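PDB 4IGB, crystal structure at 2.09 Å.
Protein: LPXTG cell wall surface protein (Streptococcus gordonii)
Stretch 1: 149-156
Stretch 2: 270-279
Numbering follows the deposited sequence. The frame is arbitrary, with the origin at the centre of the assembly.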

# COMPACT_ATOMS: atom_id res chain seq x y z
N ALA B 149 -9.32 -9.57 -2.46
CA ALA B 149 -9.82 -8.52 -1.60
C ALA B 149 -10.42 -9.06 -0.32
O ALA B 149 -10.75 -10.25 -0.22
CB ALA B 149 -10.85 -7.67 -2.36
N PHE B 150 -10.55 -8.18 0.66
CA PHE B 150 -11.32 -8.48 1.85
C PHE B 150 -12.44 -7.45 2.01
O PHE B 150 -12.39 -6.36 1.44
CB PHE B 150 -10.44 -8.56 3.09
CG PHE B 150 -9.60 -7.34 3.35
CD1 PHE B 150 -10.11 -6.26 4.05
CD2 PHE B 150 -8.28 -7.28 2.90
CE1 PHE B 150 -9.34 -5.14 4.31
CE2 PHE B 150 -7.50 -6.16 3.14
CZ PHE B 150 -8.02 -5.09 3.86
N GLU B 151 -13.44 -7.81 2.80
CA GLU B 151 -14.62 -6.98 2.99
C GLU B 151 -14.83 -6.66 4.46
O GLU B 151 -14.81 -7.56 5.28
CB GLU B 151 -15.83 -7.72 2.45
CG GLU B 151 -17.17 -7.03 2.65
CD GLU B 151 -18.26 -7.67 1.80
OE1 GLU B 151 -17.90 -8.52 0.95
OE2 GLU B 151 -19.45 -7.33 1.98
N ILE B 152 -15.02 -5.39 4.78
CA ILE B 152 -15.35 -4.98 6.14
C ILE B 152 -16.73 -4.35 6.13
O ILE B 152 -17.03 -3.53 5.26
CB ILE B 152 -14.33 -3.99 6.70
CG1 ILE B 152 -12.92 -4.59 6.62
CG2 ILE B 152 -14.66 -3.64 8.13
CD1 ILE B 152 -11.82 -3.61 6.92
N GLY B 153 -17.58 -4.72 7.08
CA GLY B 153 -18.95 -4.23 7.09
C GLY B 153 -19.87 -5.12 7.91
O GLY B 153 -19.44 -6.16 8.41
N ASN B 154 -21.13 -4.72 8.04
CA ASN B 154 -22.08 -5.43 8.90
C ASN B 154 -23.24 -6.03 8.12
O ASN B 154 -24.32 -6.28 8.66
CB ASN B 154 -22.62 -4.49 9.97
CG ASN B 154 -23.44 -3.35 9.39
OD1 ASN B 154 -23.43 -3.12 8.19
ND2 ASN B 154 -24.16 -2.65 10.26
N VAL B 155 -23.03 -6.26 6.83
CA VAL B 155 -24.01 -6.99 6.05
C VAL B 155 -23.71 -8.49 6.16
O VAL B 155 -22.67 -8.94 5.69
CB VAL B 155 -23.96 -6.59 4.57
CG1 VAL B 155 -25.06 -7.30 3.83
CG2 VAL B 155 -24.09 -5.08 4.43
N PRO B 156 -24.62 -9.25 6.77
CA PRO B 156 -24.38 -10.69 6.91
C PRO B 156 -24.16 -11.40 5.58
O PRO B 156 -24.70 -11.02 4.52
CB PRO B 156 -25.68 -11.20 7.53
CG PRO B 156 -26.31 -10.01 8.15
CD PRO B 156 -25.94 -8.86 7.30
N ASN B 270 -2.82 2.57 9.49
CA ASN B 270 -3.88 2.32 10.46
C ASN B 270 -5.13 3.02 9.96
O ASN B 270 -5.27 4.23 10.11
CB ASN B 270 -3.46 2.81 11.85
CG ASN B 270 -4.53 2.62 12.92
OD1 ASN B 270 -4.47 3.17 14.02
ND2 ASN B 270 -5.54 1.85 12.57
N PHE B 271 -6.01 2.27 9.32
CA PHE B 271 -7.25 2.82 8.78
C PHE B 271 -8.43 2.37 9.60
O PHE B 271 -8.29 1.62 10.57
CB PHE B 271 -7.44 2.40 7.31
CG PHE B 271 -7.67 0.91 7.12
CD1 PHE B 271 -6.60 0.03 7.10
CD2 PHE B 271 -8.96 0.40 6.97
CE1 PHE B 271 -6.81 -1.34 6.92
CE2 PHE B 271 -9.17 -0.96 6.78
CZ PHE B 271 -8.10 -1.83 6.76
N GLY B 272 -9.61 2.83 9.22
CA GLY B 272 -10.81 2.47 9.92
C GLY B 272 -11.95 2.50 8.92
O GLY B 272 -11.80 3.02 7.81
N TYR B 273 -13.07 1.90 9.29
CA TYR B 273 -14.25 1.90 8.46
C TYR B 273 -15.44 1.89 9.38
O TYR B 273 -15.45 1.13 10.36
CB TYR B 273 -14.29 0.64 7.60
CG TYR B 273 -15.56 0.49 6.76
CD1 TYR B 273 -15.69 1.15 5.54
CD2 TYR B 273 -16.61 -0.31 7.19
CE1 TYR B 273 -16.84 1.03 4.77
CE2 TYR B 273 -17.77 -0.45 6.42
CZ TYR B 273 -17.88 0.22 5.22
OH TYR B 273 -19.02 0.09 4.46
N SER B 274 -16.43 2.72 9.11
CA SER B 274 -17.67 2.62 9.86
C SER B 274 -18.86 2.50 8.91
O SER B 274 -18.85 3.07 7.82
CB SER B 274 -17.85 3.77 10.86
OG SER B 274 -18.02 5.02 10.22
N SER B 275 -19.86 1.74 9.34
CA SER B 275 -20.97 1.36 8.47
C SER B 275 -22.23 2.13 8.79
O SER B 275 -22.29 2.88 9.76
CB SER B 275 -21.28 -0.14 8.61
OG SER B 275 -21.91 -0.42 9.85
N THR B 276 -23.23 1.91 7.96
CA THR B 276 -24.59 2.31 8.28
C THR B 276 -25.23 1.10 8.96
O THR B 276 -24.53 0.17 9.37
CB THR B 276 -25.35 2.62 6.99
OG1 THR B 276 -25.42 1.43 6.20
CG2 THR B 276 -24.60 3.68 6.19
N GLU B 277 -26.55 1.10 9.09
CA GLU B 277 -27.24 -0.03 9.68
C GLU B 277 -26.99 -1.26 8.83
O GLU B 277 -27.15 -2.38 9.30
CB GLU B 277 -28.75 0.23 9.74
CG GLU B 277 -29.36 0.36 8.36
CD GLU B 277 -30.87 0.60 8.39
OE1 GLU B 277 -31.47 0.62 9.48
OE2 GLU B 277 -31.44 0.76 7.29
N THR B 278 -26.61 -1.06 7.57
CA THR B 278 -26.25 -2.19 6.73
C THR B 278 -25.46 -1.81 5.48
O THR B 278 -26.03 -1.45 4.46
CB THR B 278 -27.50 -3.06 6.33
OG1 THR B 278 -27.08 -4.15 5.50
CG2 THR B 278 -28.56 -2.24 5.58
N CYS B 279 -24.13 -1.90 5.56
CA CYS B 279 -23.30 -1.72 4.38
C CYS B 279 -21.93 -2.30 4.62
O CYS B 279 -21.57 -2.63 5.74
CB CYS B 279 -23.19 -0.25 3.97
SG CYS B 279 -22.14 0.79 5.03
O HOH W 1 -26.67 -4.98 9.34

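The two stretches belong to one chain, and the residues that touch are at least 119 positions apart in sequence. Strands 149-153 and 270-274 approach to 7.4 Å between axes, with their N-to-C directions 55° apart. The hydrogen bonds between the stretches all involve Asn154, which lies beyond the end of its strand; along the strands the contact is made mostly by side chains. Together the two sides bury 426 Å².

Ala149 is buried but out of reach of stretch 2. Contact begins at Phe150. Its CA-to-CB bond points sideways, yet chi1 of 55° (p) brings the end of the ring nearer, and CE1 of Phe150 lies 4.3 Å from CZ of Phe271. The contact is loose and apolar, with CZ of Phe271 at the edge of the Phe150 ring, near its plane. Glu151 makes no contact with stretch 2; its carboxylate oxygens are hydrogen-bonded outside the two stretches.

Ile152 is the main apolar contributor from stretch 1, with 68 Å² covered. Its chi angles of -56° (m) and 170° (t) extend CD1 to 3.8 Å from CE2 of Phe271, at the edge of that ring, while CG2 lies 4.0 Å from CD2 of Tyr273. A branched aliphatic side chain suits this place because its two arms reach two different aromatic rings. Both Phe271 and Tyr273 direct CA-to-CB toward stretch 1, whereas a CB on the intervening Gly272 would point away, the alternation expected of a strand. The Ile152 backbone also takes part: its O is 3.4 Å from CE2 of Tyr273.

Gly153 has two geometric reasons to be glycine. At phi/psi of 160/176 a CB would be jammed against the preceding carbonyl oxygen, and an ideal CB would lie 2.6 Å from O of Cys279, a clash. Without one, CA of Gly153 can rest 3.4 Å from that O and 4.0 Å from CE2 of Tyr273.

Asn154 is the polar centre of the contact. Its backbone N donates to O of Cys279 (3.1 Å, 153°), and N of Cys279 donates back to OD1 of Asn154 (3.0 Å, 155°). With chi1 at 65° (p), the amide also places ND2 where it donates to O of Thr276 (3.0 Å, 140°). Asparagine fits because one short side chain offers both an acceptor and a donor to this loop. The loop has its own bracing: OG of Ser275 donates to O of Thr276 (2.7 Å), N of Thr276 to SG of Cys279 (3.3 Å, 165°), and N of Thr278 to OG1 of Thr276 (3.1 Å, 149°). A water adds a bridge, lying 2.8 Å from O of Asn154 and 2.6 Å from O of Glu277.

Val155 closes the contact. With chi1 at -176° (t), its CG2 lies 3.3 Å from OG1 of Thr278 and 3.4 Å from N of Cys279, and 44 Å² of the residue is covered. Valine, lacking polar side-chain atoms, packs here without competing for hydrogen bonds. At Pro156 the contact has effectively ended.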